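Local coordinates for protein putative PLP-dependent aminotransferase (PDB 3JU7) that probably acts as a pyridoxal-phosphate-dependent aminotransferase of the DegT/DnrJ/EryC1/StrS family and binds calcium ions, at residues K73-G78 against G155-V160; Y80-S85 against E128-V133. All blocks are in the same frame, centred on the assembly; numbering follows the deposited sequence.

Contact 1 of 2, residues K73-G78 against G155-V160; sequences KKRKKG and GVPVVV
Lys73 and Arg75 both carry CG anti to their own carbonyl carbon (chi1 -76° and -56°), and both side chains reach over to the run from Gly155 to Val159. In Lys73 the chain then bends at chi3 and again at chi4. Its CD lies 3.8 Å from Val159 CG2 and its CE comes to 3.5 Å from the carbonyl oxygen of Val158, while NZ goes on to a salt bridge with Glu152, whose carboxylate also takes the N-H of Val158. Arg75 crosses the ring of Pro157 at about a right angle, its CG 3.6 Å from Pro157 CD. Beyond that ring, Arg75 CD and NH1 each approach the carbonyl oxygen of Gly155 to 3.5 Å, with the guanidinium turned obliquely to it, and NH2 reaches strand 130-133. Pro157 CG also lies 3.2 Å from Lys73 O, so its ring meets the Lys73 carbonyl as well as Arg75. No hydrogen bond joins the two segments directly; the contact is mostly aliphatic carbon packed on Pro157, Val159 and backbone carbonyls. It brings the exit of helix 62-73 and Arg75, which opens the turn to Gly78, against the link between helix 146-153, closed by a Schellman motif at Gly155, and strand 159-161, with strand 130-133 as a shared neighbour.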
ATOM      1  N   LYS A  73      10.447   4.673 -13.824  1.00 26.13           N
ATOM      2  CA  LYS A  73      11.696   4.480 -14.531  1.00 22.19           C
ATOM      3  C   LYS A  73      11.544   3.700 -15.840  1.00 22.67           C
ATOM      4  O   LYS A  73      12.431   3.731 -16.660  1.00 23.58           O
ATOM      5  CB  LYS A  73      12.663   3.759 -13.596  1.00 22.40           C
ATOM      6  CG  LYS A  73      13.232   4.695 -12.533  1.00 24.13           C
ATOM      7  CD  LYS A  73      14.339   4.111 -11.713  1.00 26.68           C
ATOM      8  CE  LYS A  73      15.584   3.692 -12.515  1.00 26.48           C
ATOM      9  NZ  LYS A  73      16.540   4.761 -12.825  1.00 19.87           N
ATOM     10  N   LYS A  74      10.445   3.001 -16.050  1.00 19.99           N
ATOM     11  CA  LYS A  74      10.338   2.216 -17.262  1.00 22.78           C
ATOM     12  C   LYS A  74      10.416   3.065 -18.553  1.00 24.69           C
ATOM     13  O   LYS A  74       9.892   4.162 -18.642  1.00 23.77           O
ATOM     14  CB  LYS A  74       9.061   1.368 -17.267  1.00 22.91           C
ATOM     15  CG  LYS A  74       7.798   2.197 -17.278  1.00 22.43           C
ATOM     16  CD  LYS A  74       6.487   1.400 -17.170  1.00 24.62           C
ATOM     17  CE  LYS A  74       5.322   2.322 -17.503  1.00 22.91           C
ATOM     18  NZ  LYS A  74       4.088   1.585 -17.652  1.00 34.03           N
ATOM     19  N   ARG A  75      11.044   2.510 -19.579  1.00 27.29           N
ATOM     20  CA  ARG A  75      11.060   3.169 -20.876  1.00 27.84           C
ATOM     21  C   ARG A  75       9.684   3.034 -21.468  1.00 29.55           C
ATOM     22  O   ARG A  75       9.103   1.944 -21.515  1.00 29.84           O
ATOM     23  CB  ARG A  75      12.128   2.577 -21.778  1.00 27.54           C
ATOM     24  CG  ARG A  75      13.478   2.634 -21.120  1.00 27.87           C
ATOM     25  CD  ARG A  75      14.583   2.450 -22.059  1.00 32.91           C
ATOM     26  NE  ARG A  75      14.453   1.222 -22.809  1.00 33.56           N
ATOM     27  CZ  ARG A  75      15.380   0.768 -23.645  1.00 45.97           C
ATOM     28  NH1 ARG A  75      16.505   1.457 -23.834  1.00 50.08           N
ATOM     29  NH2 ARG A  75      15.190  -0.388 -24.293  1.00 40.50           N
ATOM     30  N   LYS A  76       9.165   4.166 -21.915  1.00 32.33           N
ATOM     31  CA  LYS A  76       7.752   4.280 -22.246  1.00 33.99           C
ATOM     32  C   LYS A  76       7.353   3.448 -23.466  1.00 33.66           C
ATOM     33  O   LYS A  76       6.211   3.085 -23.605  1.00 35.88           O
ATOM     34  CB  LYS A  76       7.349   5.770 -22.383  1.00 36.43           C
ATOM     35  CG  LYS A  76       7.227   6.512 -21.010  1.00 34.36           C
ATOM     36  N   LYS A  77       8.284   3.104 -24.330  1.00 31.80           N
ATOM     37  CA  LYS A  77       7.914   2.299 -25.467  1.00 32.60           C
ATOM     38  C   LYS A  77       8.125   0.787 -25.226  1.00 31.98           C
ATOM     39  O   LYS A  77       7.705  -0.015 -26.042  1.00 35.22           O
ATOM     40  CB  LYS A  77       8.659   2.799 -26.718  1.00 33.04           C
ATOM     41  CG  LYS A  77       8.183   4.185 -27.209  1.00 31.82           C
ATOM     42  N   GLY A  78       8.739   0.405 -24.110  1.00 29.49           N
ATOM     43  CA  GLY A  78       9.084  -0.991 -23.842  1.00 29.59           C
ATOM     44  C   GLY A  78       7.904  -1.833 -23.361  1.00 29.85           C
ATOM     45  O   GLY A  78       6.916  -1.322 -22.833  1.00 30.68           O
ATOM     46  N   GLY A 155      21.352   4.071 -20.798  1.00 29.28           N
ATOM     47  CA  GLY A 155      19.924   4.315 -20.963  1.00 27.67           C
ATOM     48  C   GLY A 155      18.988   3.138 -20.730  1.00 28.73           C
ATOM     49  O   GLY A 155      17.797   3.231 -21.053  1.00 28.91           O
ATOM     50  N   VAL A 156      19.490   2.031 -20.171  1.00 26.99           N
ATOM     51  CA  VAL A 156      18.589   0.939 -19.749  1.00 27.00           C
ATOM     52  C   VAL A 156      18.314   1.027 -18.228  1.00 27.04           C
ATOM     53  O   VAL A 156      19.225   0.821 -17.408  1.00 26.76           O
ATOM     54  CB  VAL A 156      19.161  -0.447 -20.102  1.00 25.47           C
ATOM     55  CG1 VAL A 156      18.321  -1.525 -19.494  1.00 23.81           C
ATOM     56  CG2 VAL A 156      19.247  -0.623 -21.618  1.00 20.14           C
ATOM     57  N   PRO A 157      17.062   1.337 -17.849  1.00 25.28           N
ATOM     58  CA  PRO A 157      16.710   1.517 -16.448  1.00 24.22           C
ATOM     59  C   PRO A 157      16.735   0.232 -15.620  1.00 21.74           C
ATOM     60  O   PRO A 157      16.249  -0.797 -16.054  1.00 21.00           O
ATOM     61  CB  PRO A 157      15.258   2.074 -16.499  1.00 25.03           C
ATOM     62  CG  PRO A 157      14.752   1.776 -17.801  1.00 24.99           C
ATOM     63  CD  PRO A 157      15.918   1.605 -18.738  1.00 25.80           C
ATOM     64  N   VAL A 158      17.274   0.336 -14.409  1.00 20.28           N
ATOM     65  CA  VAL A 158      17.380  -0.783 -13.485  1.00 19.70           C
ATOM     66  C   VAL A 158      16.795  -0.415 -12.129  1.00 20.89           C
ATOM     67  O   VAL A 158      17.098   0.642 -11.569  1.00 20.71           O
ATOM     68  CB  VAL A 158      18.828  -1.148 -13.245  1.00 20.33           C
ATOM     69  CG1 VAL A 158      18.900  -2.269 -12.212  1.00 15.58           C
ATOM     70  CG2 VAL A 158      19.544  -1.429 -14.591  1.00 16.35           C
ATOM     71  N   VAL A 159      15.916  -1.275 -11.639  1.00 22.07           N
ATOM     72  CA  VAL A 159      15.358  -1.155 -10.324  1.00 20.23           C
ATOM     73  C   VAL A 159      15.680  -2.490  -9.689  1.00 21.81           C
ATOM     74  O   VAL A 159      15.218  -3.580 -10.156  1.00 21.67           O
ATOM     75  CB  VAL A 159      13.831  -0.916 -10.328  1.00 23.42           C
ATOM     76  CG1 VAL A 159      13.283  -1.160  -8.929  1.00 17.21           C
ATOM     77  CG2 VAL A 159      13.467   0.501 -10.843  1.00 19.04           C
ATOM     78  N   VAL A 160      16.453  -2.408  -8.615  1.00 20.62           N
ATOM     79  CA  VAL A 160      16.958  -3.611  -7.924  1.00 22.84           C
ATOM     80  C   VAL A 160      16.041  -3.985  -6.771  1.00 23.60           C
ATOM     81  O   VAL A 160      15.815  -3.154  -5.864  1.00 24.02           O
ATOM     82  CB  VAL A 160      18.366  -3.368  -7.370  1.00 19.79           C
ATOM     83  CG1 VAL A 160      18.829  -4.558  -6.506  1.00 18.12           C
ATOM     84  CG2 VAL A 160      19.345  -3.056  -8.519  1.00 23.50           C
TER

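Contact 2 of 2, residues Y80-S85 against E128-V133; sequences YALMPS and EEVAIV
Tyr80 and Glu129 run side by side, pointing the same way, where two parallel strands begin to pair. Tyr80 CB lies 3.9 Å from the carbonyl oxygen of Glu129, and CG, anti to the tyrosine's own carbonyl carbon (chi1 -60°) and beside its backbone N, stays near that same oxygen. CD2 is 3.7 Å from Glu129 O and 4.0 Å from Glu129 CB. CE2 meets Glu129 CB and CD, with ring and carboxylate planes 76° apart. At the tip, OH is hydrogen-bonded to a water that lies at the ring's edge, in its plane, and donates to Glu129 OE1; one water thus joins the two tips, while Tyr80 N donating to Glu129 O joins the backbones below. The ring also packs edge-to-face with that of Tyr103 of strand 101-105.

Tyr80 O accepts from two successive amides, Ala131 N at 2.9 Å and Ile132 N at 3.3 Å. This shared acceptor marks a beta bulge: Tyr80 pairs with Val130 but Ala81 with Ile132. Regular parallel pairing resumes with Leu82 N bonded to Ile132 O at 2.9 Å. Ala81 CB touches Ile132 CG2 at 3.6 Å on one face of the sheet; on the other, Leu82 crosses Val130 at about a right angle and packs against helix 116-126. Chemically, a polar, water-bridged margin gives way to an apolar core, and one carbonyl oxygen satisfies both N-H groups of the bulge; each bond is probably somewhat weaker for being shared, in keeping with the longer one from Ile132 N.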
ATOM      1  N   TYR A  80       8.662  -5.279 -21.933  1.00 22.14           N
ATOM      2  CA  TYR A  80       9.121  -6.320 -21.012  1.00 23.76           C
ATOM      3  C   TYR A  80       9.932  -5.789 -19.817  1.00 22.76           C
ATOM      4  O   TYR A  80      10.699  -4.813 -19.936  1.00 23.65           O
ATOM      5  CB  TYR A  80      10.018  -7.288 -21.774  1.00 22.97           C
ATOM      6  CG  TYR A  80       9.359  -7.980 -22.933  1.00 22.60           C
ATOM      7  CD1 TYR A  80       8.330  -8.883 -22.722  1.00 27.20           C
ATOM      8  CD2 TYR A  80       9.783  -7.770 -24.228  1.00 23.41           C
ATOM      9  CE1 TYR A  80       7.749  -9.547 -23.762  1.00 22.86           C
ATOM     10  CE2 TYR A  80       9.175  -8.408 -25.287  1.00 23.09           C
ATOM     11  CZ  TYR A  80       8.162  -9.312 -25.036  1.00 26.38           C
ATOM     12  OH  TYR A  80       7.536  -9.984 -26.058  1.00 21.66           O
ATOM     13  N   ALA A  81       9.776  -6.463 -18.683  1.00 20.10           N
ATOM     14  CA  ALA A  81      10.648  -6.266 -17.514  1.00 22.09           C
ATOM     15  C   ALA A  81      11.538  -7.515 -17.430  1.00 22.61           C
ATOM     16  O   ALA A  81      11.025  -8.617 -17.178  1.00 25.31           O
ATOM     17  CB  ALA A  81       9.820  -6.115 -16.227  1.00 18.22           C
ATOM     18  N   LEU A  82      12.835  -7.374 -17.700  1.00 21.84           N
ATOM     19  CA  LEU A  82      13.757  -8.536 -17.672  1.00 22.09           C
ATOM     20  C   LEU A  82      14.154  -8.771 -16.203  1.00 22.92           C
ATOM     21  O   LEU A  82      14.642  -7.857 -15.522  1.00 22.65           O
ATOM     22  CB  LEU A  82      14.996  -8.285 -18.528  1.00 22.02           C
ATOM     23  CG  LEU A  82      14.875  -8.474 -20.030  1.00 23.13           C
ATOM     24  CD1 LEU A  82      13.577  -7.851 -20.601  1.00 26.17           C
ATOM     25  CD2 LEU A  82      16.136  -7.915 -20.673  1.00 19.95           C
HETATM   26  N   MSE A  83      13.864  -9.962 -15.701  1.00 20.80           N
HETATM   27  CA  MSE A  83      14.111 -10.295 -14.305  1.00 21.85           C
HETATM   28  C   MSE A  83      14.336 -11.793 -14.166  1.00 20.86           C
HETATM   29  O   MSE A  83      14.003 -12.566 -15.039  1.00 24.97           O
HETATM   30  CB  MSE A  83      12.915  -9.889 -13.433  1.00 20.59           C
HETATM   31  CG  MSE A  83      11.619 -10.587 -13.864  1.00 23.47           C
HETATM   32 SE   MSE A  83      10.047 -10.152 -12.819  0.75 10.45          SE
HETATM   33  CE  MSE A  83       9.926  -8.260 -13.174  1.00 21.80           C
ATOM     34  N   PRO A  84      14.870 -12.213 -13.037  1.00 22.69           N
ATOM     35  CA  PRO A  84      14.942 -13.645 -12.790  1.00 20.53           C
ATOM     36  C   PRO A  84      13.569 -14.245 -12.509  1.00 23.11           C
ATOM     37  O   PRO A  84      12.665 -13.521 -12.066  1.00 22.01           O
ATOM     38  CB  PRO A  84      15.804 -13.722 -11.542  1.00 21.60           C
ATOM     39  CG  PRO A  84      15.505 -12.424 -10.826  1.00 22.87           C
ATOM     40  CD  PRO A  84      15.496 -11.427 -11.953  1.00 21.53           C
ATOM     41  N   SER A  85      13.411 -15.542 -12.796  1.00 21.19           N
ATOM     42  CA  SER A  85      12.259 -16.325 -12.343  1.00 20.36           C
ATOM     43  C   SER A  85      12.459 -16.665 -10.863  1.00 21.31           C
ATOM     44  O   SER A  85      11.505 -16.691 -10.058  1.00 20.59           O
ATOM     45  CB  SER A  85      12.148 -17.622 -13.151  1.00 21.41           C
ATOM     46  OG  SER A  85      11.164 -18.487 -12.619  1.00 19.64           O
ATOM     47  N   GLU A 128      14.496  -1.914 -28.159  1.00 26.32           N
ATOM     48  CA  GLU A 128      13.413  -1.034 -27.658  1.00 26.91           C
ATOM     49  C   GLU A 128      12.277  -1.754 -26.923  1.00 24.96           C
ATOM     50  O   GLU A 128      11.534  -1.133 -26.169  1.00 23.21           O
ATOM     51  CB  GLU A 128      12.832  -0.148 -28.787  1.00 28.21           C
ATOM     52  CG  GLU A 128      11.899  -0.880 -29.806  1.00 39.29           C
ATOM     53  CD  GLU A 128      12.629  -1.822 -30.760  1.00 51.76           C
ATOM     54  OE1 GLU A 128      13.852  -1.637 -30.990  1.00 59.70           O
ATOM     55  OE2 GLU A 128      11.970  -2.751 -31.290  1.00 62.83           O
ATOM     56  N   GLU A 129      12.139  -3.054 -27.103  1.00 26.43           N
ATOM     57  CA  GLU A 129      11.110  -3.779 -26.359  1.00 28.52           C
ATOM     58  C   GLU A 129      11.461  -3.924 -24.867  1.00 29.74           C
ATOM     59  O   GLU A 129      10.582  -4.177 -24.039  1.00 28.37           O
ATOM     60  CB  GLU A 129      10.799  -5.123 -27.002  1.00 29.85           C
ATOM     61  CG  GLU A 129      10.003  -4.998 -28.292  1.00 35.05           C
ATOM     62  CD  GLU A 129       9.537  -6.363 -28.829  1.00 45.77           C
ATOM     63  OE1 GLU A 129      10.394  -7.250 -29.037  1.00 53.69           O
ATOM     64  OE2 GLU A 129       8.317  -6.551 -29.046  1.00 55.57           O
ATOM     65  N   VAL A 130      12.725  -3.716 -24.505  1.00 28.54           N
ATOM     66  CA  VAL A 130      13.073  -3.736 -23.092  1.00 26.25           C
ATOM     67  C   VAL A 130      12.554  -2.459 -22.446  1.00 26.57           C
ATOM     68  O   VAL A 130      12.889  -1.365 -22.891  1.00 28.08           O
ATOM     69  CB  VAL A 130      14.569  -3.875 -22.881  1.00 24.93           C
ATOM     70  CG1 VAL A 130      14.850  -3.940 -21.426  1.00 19.70           C
ATOM     71  CG2 VAL A 130      15.050  -5.145 -23.574  1.00 22.18           C
ATOM     72  N   ALA A 131      11.683  -2.594 -21.448  1.00 23.29           N
ATOM     73  CA  ALA A 131      11.188  -1.430 -20.745  1.00 22.94           C
ATOM     74  C   ALA A 131      12.023  -1.177 -19.500  1.00 22.30           C
ATOM     75  O   ALA A 131      12.189  -0.023 -19.087  1.00 20.94           O
ATOM     76  CB  ALA A 131       9.734  -1.596 -20.348  1.00 20.63           C
ATOM     77  N   ILE A 132      12.494  -2.260 -18.891  1.00 23.24           N
ATOM     78  CA  ILE A 132      13.207  -2.184 -17.612  1.00 24.03           C
ATOM     79  C   ILE A 132      13.886  -3.510 -17.264  1.00 22.27           C
ATOM     80  O   ILE A 132      13.508  -4.573 -17.754  1.00 21.70           O
ATOM     81  CB  ILE A 132      12.230  -1.747 -16.480  1.00 25.10           C
ATOM     82  CG1 ILE A 132      12.989  -1.190 -15.263  1.00 26.11           C
ATOM     83  CG2 ILE A 132      11.203  -2.841 -16.176  1.00 16.44           C
ATOM     84  CD1 ILE A 132      12.136  -0.309 -14.384  1.00 19.81           C
ATOM     85  N   VAL A 133      14.910  -3.420 -16.439  1.00 20.98           N
ATOM     86  CA  VAL A 133      15.605  -4.567 -15.912  1.00 20.28           C
ATOM     87  C   VAL A 133      15.467  -4.530 -14.387  1.00 21.74           C
ATOM     88  O   VAL A 133      15.728  -3.501 -13.757  1.00 20.65           O
ATOM     89  CB  VAL A 133      17.111  -4.544 -16.323  1.00 21.88           C
ATOM     90  CG1 VAL A 133      17.880  -5.600 -15.570  1.00 13.84           C
ATOM     91  CG2 VAL A 133      17.262  -4.691 -17.873  1.00 12.67           C
TER
HETATM   92  O   HOH W   1       9.088  -9.628 -28.684  1.00 44.93           O

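Contacts 1 and 2 lie with their centres about 8 Å apart and share a border. Arg75 of contact 1 probably hydrogen-bonds strand 130-133 twice, through its backbone N to Ala131 O at 2.8 Å and through NH2 to Val130 O at 2.9 Å. Pro157 packs on the same strand, its CG 3.4 Å from Ala131 O and its O 3.4 Å from Ile132 CG1. The carbonyls of Val130 and Ala131, at the bulge of contact 2, are thus taken up by the arginine of contact 1. Both contacts are structural packing on one side of the chain, away from the calcium-binding Asp20 and the probable cofactor site; the predicted cofactor lysine, Lys191, is not modelled.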